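Long-range contacts in Alr4995 protein (Nostoc sp., PDB 6LRF), which probably acts as a bifunctional enzyme, an arginine dihydrolase of the guanidine-modifying (GME) superfamily that also carries an ornithine cyclodeaminase activity: residues N79-R84 with K150-E155; D55-Q60 with P95-W100. All coordinates share one frame; numbering follows the deposited sequence.

Contact 1 (N79-R84 with K150-E155); sequences NVVLSR and KWLDIE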
ATOM      1  N   ASN B  79       7.022  55.679  28.610  1.00 24.30           N
ATOM      2  CA  ASN B  79       5.952  54.708  28.871  1.00 24.24           C
ATOM      3  C   ASN B  79       6.440  53.260  28.937  1.00 25.85           C
ATOM      4  O   ASN B  79       7.310  52.867  28.165  1.00 21.95           O
ATOM      5  CB  ASN B  79       4.876  54.810  27.792  1.00 19.68           C
ATOM      6  CG  ASN B  79       4.167  56.136  27.817  1.00 31.58           C
ATOM      7  OD1 ASN B  79       3.694  56.576  28.869  1.00 30.95           O
ATOM      8  ND2 ASN B  79       4.115  56.803  26.664  1.00 26.60           N
ATOM      9  N   VAL B  80       5.873  52.467  29.844  1.00 20.37           N
ATOM     10  CA  VAL B  80       6.141  51.035  29.844  1.00 20.33           C
ATOM     11  C   VAL B  80       4.815  50.282  29.941  1.00 23.96           C
ATOM     12  O   VAL B  80       3.924  50.685  30.683  1.00 21.03           O
ATOM     13  CB  VAL B  80       7.118  50.610  30.998  1.00 23.73           C
ATOM     14  CG1 VAL B  80       6.769  51.291  32.274  1.00 28.22           C
ATOM     15  CG2 VAL B  80       7.103  49.092  31.217  1.00 23.23           C
ATOM     16  N   VAL B  81       4.657  49.230  29.135  1.00 19.26           N
ATOM     17  CA  VAL B  81       3.586  48.265  29.372  1.00 14.97           C
ATOM     18  C   VAL B  81       4.235  47.142  30.168  1.00 21.39           C
ATOM     19  O   VAL B  81       5.182  46.510  29.705  1.00 20.37           O
ATOM     20  CB  VAL B  81       2.942  47.713  28.083  1.00 21.08           C
ATOM     21  CG1 VAL B  81       1.775  46.758  28.437  1.00 17.22           C
ATOM     22  CG2 VAL B  81       2.441  48.858  27.199  1.00 18.54           C
ATOM     23  N   LEU B  82       3.756  46.949  31.392  1.00 19.70           N
ATOM     24  CA  LEU B  82       4.242  45.904  32.276  1.00 23.45           C
ATOM     25  C   LEU B  82       3.887  44.522  31.736  1.00 21.88           C
ATOM     26  O   LEU B  82       2.776  44.307  31.277  1.00 21.07           O
ATOM     27  CB  LEU B  82       3.631  46.093  33.667  1.00 23.94           C
ATOM     28  CG  LEU B  82       4.188  45.282  34.831  1.00 29.77           C
ATOM     29  CD1 LEU B  82       5.593  45.743  35.178  1.00 31.06           C
ATOM     30  CD2 LEU B  82       3.257  45.424  36.041  1.00 31.33           C
ATOM     31  N   SER B  83       4.815  43.582  31.802  1.00 24.05           N
ATOM     32  CA  SER B  83       4.464  42.209  31.474  1.00 20.90           C
ATOM     33  C   SER B  83       3.439  41.634  32.438  1.00 25.80           C
ATOM     34  O   SER B  83       3.484  41.885  33.651  1.00 25.32           O
ATOM     35  CB  SER B  83       5.701  41.321  31.461  1.00 21.47           C
ATOM     36  OG  SER B  83       6.489  41.603  30.313  1.00 22.69           O
ATOM     37  N   ARG B  84       2.497  40.884  31.872  1.00 20.91           N
ATOM     38  CA  ARG B  84       1.660  39.981  32.639  1.00 24.31           C
ATOM     39  C   ARG B  84       2.009  38.546  32.200  1.00 26.72           C
ATOM     40  O   ARG B  84       1.702  38.145  31.071  1.00 22.17           O
ATOM     41  CB  ARG B  84       0.177  40.294  32.427  1.00 20.86           C
ATOM     42  CG  ARG B  84      -0.794  39.353  33.168  1.00 28.05           C
ATOM     43  CD  ARG B  84      -0.433  39.184  34.642  1.00 36.78           C
ATOM     44  NE  ARG B  84      -1.386  38.333  35.362  1.00 48.97           N
ATOM     45  CZ  ARG B  84      -1.273  37.988  36.645  1.00 45.38           C
ATOM     46  NH1 ARG B  84      -2.191  37.213  37.212  1.00 41.63           N
ATOM     47  NH2 ARG B  84      -0.238  38.415  37.365  1.00 45.19           N
ATOM     48  N   LYS B 150      -2.229  51.568  21.621  1.00 27.29           N
ATOM     49  CA  LYS B 150      -2.916  52.684  22.277  1.00 28.51           C
ATOM     50  C   LYS B 150      -2.038  53.353  23.337  1.00 29.32           C
ATOM     51  O   LYS B 150      -1.938  54.570  23.392  1.00 31.81           O
ATOM     52  CB  LYS B 150      -4.215  52.175  22.910  1.00 34.05           C
ATOM     53  CG  LYS B 150      -5.010  53.214  23.671  1.00 40.72           C
ATOM     54  CD  LYS B 150      -6.311  52.632  24.229  1.00 46.66           C
ATOM     55  CE  LYS B 150      -6.048  51.514  25.235  1.00 41.77           C
ATOM     56  NZ  LYS B 150      -7.292  51.154  25.979  1.00 58.28           N
ATOM     57  N   TRP B 151      -1.383  52.542  24.159  1.00 24.46           N
ATOM     58  CA  TRP B 151      -0.594  53.042  25.280  1.00 29.30           C
ATOM     59  C   TRP B 151       0.794  53.526  24.901  1.00 33.57           C
ATOM     60  O   TRP B 151       1.366  54.379  25.590  1.00 33.48           O
ATOM     61  CB  TRP B 151      -0.457  51.961  26.342  1.00 25.43           C
ATOM     62  CG  TRP B 151      -1.699  51.718  27.117  1.00 24.99           C
ATOM     63  CD1 TRP B 151      -2.755  52.578  27.282  1.00 29.30           C
ATOM     64  CD2 TRP B 151      -2.018  50.545  27.861  1.00 25.05           C
ATOM     65  NE1 TRP B 151      -3.713  52.002  28.086  1.00 27.83           N
ATOM     66  CE2 TRP B 151      -3.279  50.756  28.460  1.00 29.22           C
ATOM     67  CE3 TRP B 151      -1.363  49.327  28.077  1.00 25.29           C
ATOM     68  CZ2 TRP B 151      -3.892  49.799  29.258  1.00 27.33           C
ATOM     69  CZ3 TRP B 151      -1.970  48.383  28.882  1.00 23.74           C
ATOM     70  CH2 TRP B 151      -3.222  48.623  29.459  1.00 24.96           C
ATOM     71  N   LEU B 152       1.370  52.973  23.838  1.00 28.82           N
ATOM     72  CA  LEU B 152       2.691  53.436  23.445  1.00 31.54           C
ATOM     73  C   LEU B 152       2.607  54.365  22.238  1.00 31.32           C
ATOM     74  O   LEU B 152       3.628  54.876  21.781  1.00 34.89           O
ATOM     75  CB  LEU B 152       3.620  52.261  23.165  1.00 25.78           C
ATOM     76  CG  LEU B 152       3.868  51.307  24.337  1.00 30.89           C
ATOM     77  CD1 LEU B 152       4.871  50.274  23.933  1.00 26.03           C
ATOM     78  CD2 LEU B 152       4.365  52.028  25.585  1.00 27.33           C
ATOM     79  N   ASP B 153       1.383  54.579  21.746  1.00 33.56           N
ATOM     80  CA  ASP B 153       1.105  55.451  20.597  1.00 35.69           C
ATOM     81  C   ASP B 153       1.962  55.090  19.365  1.00 36.95           C
ATOM     82  O   ASP B 153       2.742  55.909  18.869  1.00 35.91           O
ATOM     83  CB  ASP B 153       1.319  56.926  20.995  1.00 43.42           C
ATOM     84  CG  ASP B 153       0.408  57.892  20.229  1.00 42.70           C
ATOM     85  OD1 ASP B 153      -0.524  57.429  19.541  1.00 43.93           O
ATOM     86  OD2 ASP B 153       0.609  59.126  20.331  1.00 52.47           O
ATOM     87  N   ILE B 154       1.802  53.866  18.867  1.00 33.85           N
ATOM     88  CA  ILE B 154       2.662  53.351  17.810  1.00 29.31           C
ATOM     89  C   ILE B 154       1.945  52.313  16.949  1.00 30.52           C
ATOM     90  O   ILE B 154       1.000  51.679  17.412  1.00 23.88           O
ATOM     91  CB  ILE B 154       3.950  52.740  18.405  1.00 26.57           C
ATOM     92  CG1 ILE B 154       4.983  52.507  17.307  1.00 23.84           C
ATOM     93  CG2 ILE B 154       3.650  51.463  19.178  1.00 26.84           C
ATOM     94  CD1 ILE B 154       6.397  52.448  17.795  1.00 22.21           C
ATOM     95  N   GLU B 155       2.374  52.170  15.690  1.00 27.64           N
ATOM     96  CA  GLU B 155       1.865  51.122  14.800  1.00 29.83           C
ATOM     97  C   GLU B 155       2.382  49.750  15.224  1.00 25.58           C
ATOM     98  O   GLU B 155       3.589  49.543  15.306  1.00 25.03           O
ATOM     99  CB  GLU B 155       2.268  51.383  13.343  1.00 27.57           C
ATOM    100  CG  GLU B 155       1.802  50.293  12.372  1.00 32.99           C
ATOM    101  CD  GLU B 155       2.289  50.516  10.943  1.00 36.76           C
ATOM    102  OE1 GLU B 155       3.510  50.671  10.740  1.00 39.24           O
ATOM    103  OE2 GLU B 155       1.449  50.534  10.025  1.00 40.36           O
TER
HETATM  104  O   HOH W   1       5.279  55.858  24.191  1.00 34.22           O
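Asn79 and Val81 of strand 79-82 face the C-terminal turn of helix 145-152, where the closest CA pairing is Asn79 with Leu152 at 6.5 Å. Both strand residues send their CB toward the helix, while Val80, between them, turns its own to the other side. Val81 sets its two methyls against the six-membered part of the Trp151 indole: CG2 comes in at the ring edge, near its plane, 3.9 Å from CE3, and CG1 reaches CE3 and CZ3. With CG1 anti to the backbone N (chi1 -177°), CG2 falls anti to the carbonyl carbon and also lies 4.0 Å from Leu152 CG. Leu152 in turn brings CD2 to within 3.6 Å of Asn79 CB. The amide of Asn79 makes its polar link through water: ND2 donates to water 1 over 2.9 Å, and the water donates to Leu152 O at 3.1 Å. Tyr109, on strand 107-109, stacks with the Trp151 ring, and Leu152 also packs on Leu74 and Leu76 of strand 73-76, so the helix end touches all three strands of this small sheet. The chemistry implies an apolar helix-on-sheet joint, with the polar link between the segments made through water.

Contact 2 (D55-Q60 with P95-W100); sequences DLVTPQ and PYFKEW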
ATOM      1  N   ASP B  55      21.775  49.453  34.408  1.00 32.46           N
ATOM      2  CA  ASP B  55      21.118  49.413  35.700  1.00 34.43           C
ATOM      3  C   ASP B  55      20.823  47.976  36.067  1.00 35.61           C
ATOM      4  O   ASP B  55      20.743  47.110  35.197  1.00 34.45           O
ATOM      5  CB  ASP B  55      19.818  50.216  35.692  1.00 31.32           C
ATOM      6  CG  ASP B  55      20.046  51.703  35.486  1.00 44.85           C
ATOM      7  OD1 ASP B  55      21.094  52.229  35.939  1.00 45.05           O
ATOM      8  OD2 ASP B  55      19.167  52.346  34.871  1.00 41.20           O
ATOM      9  N   LEU B  56      20.647  47.730  37.359  1.00 32.00           N
ATOM     10  CA  LEU B  56      20.384  46.391  37.850  1.00 34.73           C
ATOM     11  C   LEU B  56      19.135  46.376  38.713  1.00 37.25           C
ATOM     12  O   LEU B  56      18.907  47.311  39.471  1.00 34.24           O
ATOM     13  CB  LEU B  56      21.580  45.867  38.648  1.00 32.59           C
ATOM     14  CG  LEU B  56      22.943  45.818  37.946  1.00 36.96           C
ATOM     15  CD1 LEU B  56      23.996  45.329  38.929  1.00 35.09           C
ATOM     16  CD2 LEU B  56      22.911  44.908  36.720  1.00 37.20           C
ATOM     17  N   VAL B  57      18.322  45.325  38.565  1.00 35.23           N
ATOM     18  CA  VAL B  57      17.214  45.021  39.472  1.00 32.81           C
ATOM     19  C   VAL B  57      17.784  44.264  40.656  1.00 37.73           C
ATOM     20  O   VAL B  57      18.745  43.522  40.489  1.00 43.05           O
ATOM     21  CB  VAL B  57      16.120  44.124  38.810  1.00 38.51           C
ATOM     22  CG1 VAL B  57      14.943  43.891  39.767  1.00 35.25           C
ATOM     23  CG2 VAL B  57      15.644  44.702  37.489  1.00 30.91           C
ATOM     24  N   THR B  58      17.201  44.419  41.839  1.00 40.97           N
ATOM     25  CA  THR B  58      17.633  43.624  42.987  1.00 42.14           C
ATOM     26  C   THR B  58      17.096  42.199  42.909  1.00 42.05           C
ATOM     27  O   THR B  58      15.881  41.992  42.985  1.00 42.86           O
ATOM     28  CB  THR B  58      17.175  44.243  44.302  1.00 37.49           C
ATOM     29  OG1 THR B  58      17.684  45.576  44.398  1.00 36.69           O
ATOM     30  CG2 THR B  58      17.677  43.418  45.461  1.00 38.80           C
ATOM     31  N   PRO B  59      17.999  41.213  42.762  1.00 44.79           N
ATOM     32  CA  PRO B  59      17.587  39.805  42.661  1.00 46.40           C
ATOM     33  C   PRO B  59      16.789  39.356  43.876  1.00 43.79           C
ATOM     34  O   PRO B  59      16.969  39.882  44.968  1.00 47.97           O
ATOM     35  CB  PRO B  59      18.918  39.044  42.558  1.00 46.89           C
ATOM     36  CG  PRO B  59      19.966  40.008  43.021  1.00 46.50           C
ATOM     37  CD  PRO B  59      19.460  41.371  42.681  1.00 42.65           C
ATOM     38  N   GLN B  60      15.890  38.405  43.672  1.00 45.68           N
ATOM     39  CA  GLN B  60      15.023  37.939  44.741  1.00 45.22           C
ATOM     40  C   GLN B  60      15.041  36.412  44.798  1.00 54.88           C
ATOM     41  O   GLN B  60      14.941  35.743  43.764  1.00 49.20           O
ATOM     42  CB  GLN B  60      13.597  38.455  44.534  1.00 44.00           C
ATOM     43  CG  GLN B  60      13.494  39.976  44.381  1.00 42.95           C
ATOM     44  CD  GLN B  60      13.725  40.721  45.683  1.00 49.67           C
ATOM     45  OE1 GLN B  60      13.361  40.239  46.757  1.00 55.86           O
ATOM     46  NE2 GLN B  60      14.322  41.906  45.595  1.00 47.07           N
ATOM     47  N   PRO B  95       5.746  42.317  40.706  1.00 29.55           N
ATOM     48  CA  PRO B  95       5.949  43.435  41.633  1.00 28.30           C
ATOM     49  C   PRO B  95       7.354  44.046  41.577  1.00 25.62           C
ATOM     50  O   PRO B  95       7.474  45.272  41.606  1.00 26.22           O
ATOM     51  CB  PRO B  95       5.697  42.791  42.999  1.00 33.31           C
ATOM     52  CG  PRO B  95       4.711  41.731  42.705  1.00 32.55           C
ATOM     53  CD  PRO B  95       5.158  41.152  41.398  1.00 27.15           C
ATOM     54  N   TYR B  96       8.388  43.215  41.466  1.00 23.50           N
ATOM     55  CA  TYR B  96       9.761  43.711  41.492  1.00 24.88           C
ATOM     56  C   TYR B  96      10.097  44.494  40.242  1.00 28.93           C
ATOM     57  O   TYR B  96      10.783  45.523  40.317  1.00 27.53           O
ATOM     58  CB  TYR B  96      10.738  42.553  41.687  1.00 28.82           C
ATOM     59  CG  TYR B  96      10.473  41.862  42.986  1.00 34.44           C
ATOM     60  CD1 TYR B  96      10.853  42.453  44.185  1.00 39.08           C
ATOM     61  CD2 TYR B  96       9.792  40.646  43.035  1.00 36.36           C
ATOM     62  CE1 TYR B  96      10.594  41.848  45.397  1.00 43.22           C
ATOM     63  CE2 TYR B  96       9.534  40.021  44.252  1.00 40.50           C
ATOM     64  CZ  TYR B  96       9.940  40.635  45.431  1.00 45.78           C
ATOM     65  OH  TYR B  96       9.697  40.055  46.657  1.00 51.38           O
ATOM     66  N   PHE B  97       9.592  44.028  39.096  1.00 24.31           N
ATOM     67  CA  PHE B  97       9.795  44.744  37.840  1.00 23.35           C
ATOM     68  C   PHE B  97       9.042  46.073  37.888  1.00 22.14           C
ATOM     69  O   PHE B  97       9.598  47.128  37.561  1.00 24.96           O
ATOM     70  CB  PHE B  97       9.346  43.888  36.639  1.00 22.34           C
ATOM     71  CG  PHE B  97      10.308  42.777  36.288  1.00 23.15           C
ATOM     72  CD1 PHE B  97      11.682  42.949  36.445  1.00 20.70           C
ATOM     73  CD2 PHE B  97       9.847  41.567  35.792  1.00 25.90           C
ATOM     74  CE1 PHE B  97      12.582  41.944  36.109  1.00 24.67           C
ATOM     75  CE2 PHE B  97      10.749  40.551  35.442  1.00 26.81           C
ATOM     76  CZ  PHE B  97      12.122  40.748  35.606  1.00 25.35           C
ATOM     77  N   LYS B  98       7.786  46.026  38.318  1.00 20.81           N
ATOM     78  CA  LYS B  98       6.984  47.236  38.431  1.00 26.05           C
ATOM     79  C   LYS B  98       7.660  48.280  39.347  1.00 28.76           C
ATOM     80  O   LYS B  98       7.686  49.490  39.045  1.00 25.88           O
ATOM     81  CB  LYS B  98       5.586  46.897  38.954  1.00 22.27           C
ATOM     82  CG  LYS B  98       4.703  48.099  39.072  1.00 27.49           C
ATOM     83  CD  LYS B  98       3.331  47.746  39.591  1.00 28.85           C
ATOM     84  CE  LYS B  98       2.416  48.940  39.404  1.00 34.08           C
ATOM     85  NZ  LYS B  98       1.075  48.729  40.006  1.00 44.20           N
ATOM     86  N   GLU B  99       8.216  47.795  40.457  1.00 28.35           N
ATOM     87  CA  GLU B  99       8.929  48.655  41.400  1.00 29.30           C
ATOM     88  C   GLU B  99      10.094  49.347  40.713  1.00 28.90           C
ATOM     89  O   GLU B  99      10.289  50.543  40.877  1.00 25.62           O
ATOM     90  CB  GLU B  99       9.449  47.863  42.596  1.00 28.01           C
ATOM     91  CG  GLU B  99      10.046  48.748  43.685  1.00 33.97           C
ATOM     92  CD  GLU B  99      10.575  47.938  44.859  1.00 46.47           C
ATOM     93  OE1 GLU B  99      11.547  47.164  44.653  1.00 44.29           O
ATOM     94  OE2 GLU B  99       9.993  48.045  45.974  1.00 52.40           O
ATOM     95  N   TRP B 100      10.876  48.601  39.946  1.00 23.23           N
ATOM     96  CA  TRP B 100      11.989  49.227  39.258  1.00 24.66           C
ATOM     97  C   TRP B 100      11.491  50.307  38.291  1.00 25.91           C
ATOM     98  O   TRP B 100      12.028  51.409  38.263  1.00 26.75           O
ATOM     99  CB  TRP B 100      12.850  48.202  38.511  1.00 24.43           C
ATOM    100  CG  TRP B 100      14.096  48.860  37.982  1.00 27.49           C
ATOM    101  CD1 TRP B 100      15.319  48.946  38.610  1.00 27.81           C
ATOM    102  CD2 TRP B 100      14.233  49.567  36.743  1.00 26.11           C
ATOM    103  NE1 TRP B 100      16.202  49.645  37.824  1.00 26.48           N
ATOM    104  CE2 TRP B 100      15.562  50.043  36.677  1.00 25.83           C
ATOM    105  CE3 TRP B 100      13.362  49.846  35.685  1.00 25.08           C
ATOM    106  CZ2 TRP B 100      16.040  50.779  35.592  1.00 29.16           C
ATOM    107  CZ3 TRP B 100      13.837  50.578  34.609  1.00 29.63           C
ATOM    108  CH2 TRP B 100      15.166  51.035  34.571  1.00 27.09           C
TER
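Gln60 and Tyr96 form the closest approach between the stretch that leaves strand 53-56 and helix 93-103, and they meet face to face. Gln60 CG sits over the middle of the tyrosine ring, 3.5 Å from its centroid and only 9° off the ring normal, which makes this a CH-pi contact. The amide continues across the same face, its plane 9° from that of the ring, with CD 3.3 Å from Tyr96 CE1. A bend at chi2 (-72°) turns the glutamine chain so that the amide comes over the ring. A hydrogen bond within the segment restrains the amide further: Gln60 NE2 donates to Thr58 O at 3.0 Å, approaching from above the carbonyl plane.

The apolar part centres on the buried Val57. Its CG2 lies 4.3 Å from Phe97 CE1, at the edge of that ring, and 4.4 Å from Trp100 CD1, bridging two aromatic side chains of the helix through a single methyl at rather loose distances.

Polar groups border the Trp100 indole. Asp55 OD2 stands in the ring plane, 3.6 Å from CZ2, so the carboxylate meets a ring edge; an edge carries partial positive charge, and the approach may be mildly favourable. The main partner of this carboxylate is elsewhere, since Asp55 OD1 forms a salt bridge with Arg6. Leu56 O lies 3.9 Å from Trp100 NE1, too distant to count as a bond.

Strand 6-9 is the common neighbour: it pairs in parallel with strand 53-56, and its Leu8 touches Asp55, Val57 and Trp100. Leu56 points away from helix 93-103 and packs on Trp41 and Tyr45 of helix 34-49, while Phe97 extends the contact to Leu66 and Ala72 in the loop before strand 73-76.

How the contacts relate
Both contacts lie within the range matched to the dimethylarginine dimethylhydrolase family, and their centres are 19 Å apart. Along the chain the order is 55-60, 79-84, 95-100, 150-155, so the segments of the two contacts alternate in sequence. They meet where Leu82 CD1 packs 3.8 Å from Lys98 CA, joining strand 79-82 to helix 93-103. That strand is the middle one of the sheet 73-76, 79-82, 107-109: contact 1 places helix 145-152 against it, whereas contact 2 ties helix 93-103 to the separate sheet containing strands 53-56 and 6-9. Helix 93-103 thus links two small sheets through its side chains, consistent with the alpha/beta propeller of GME enzymes.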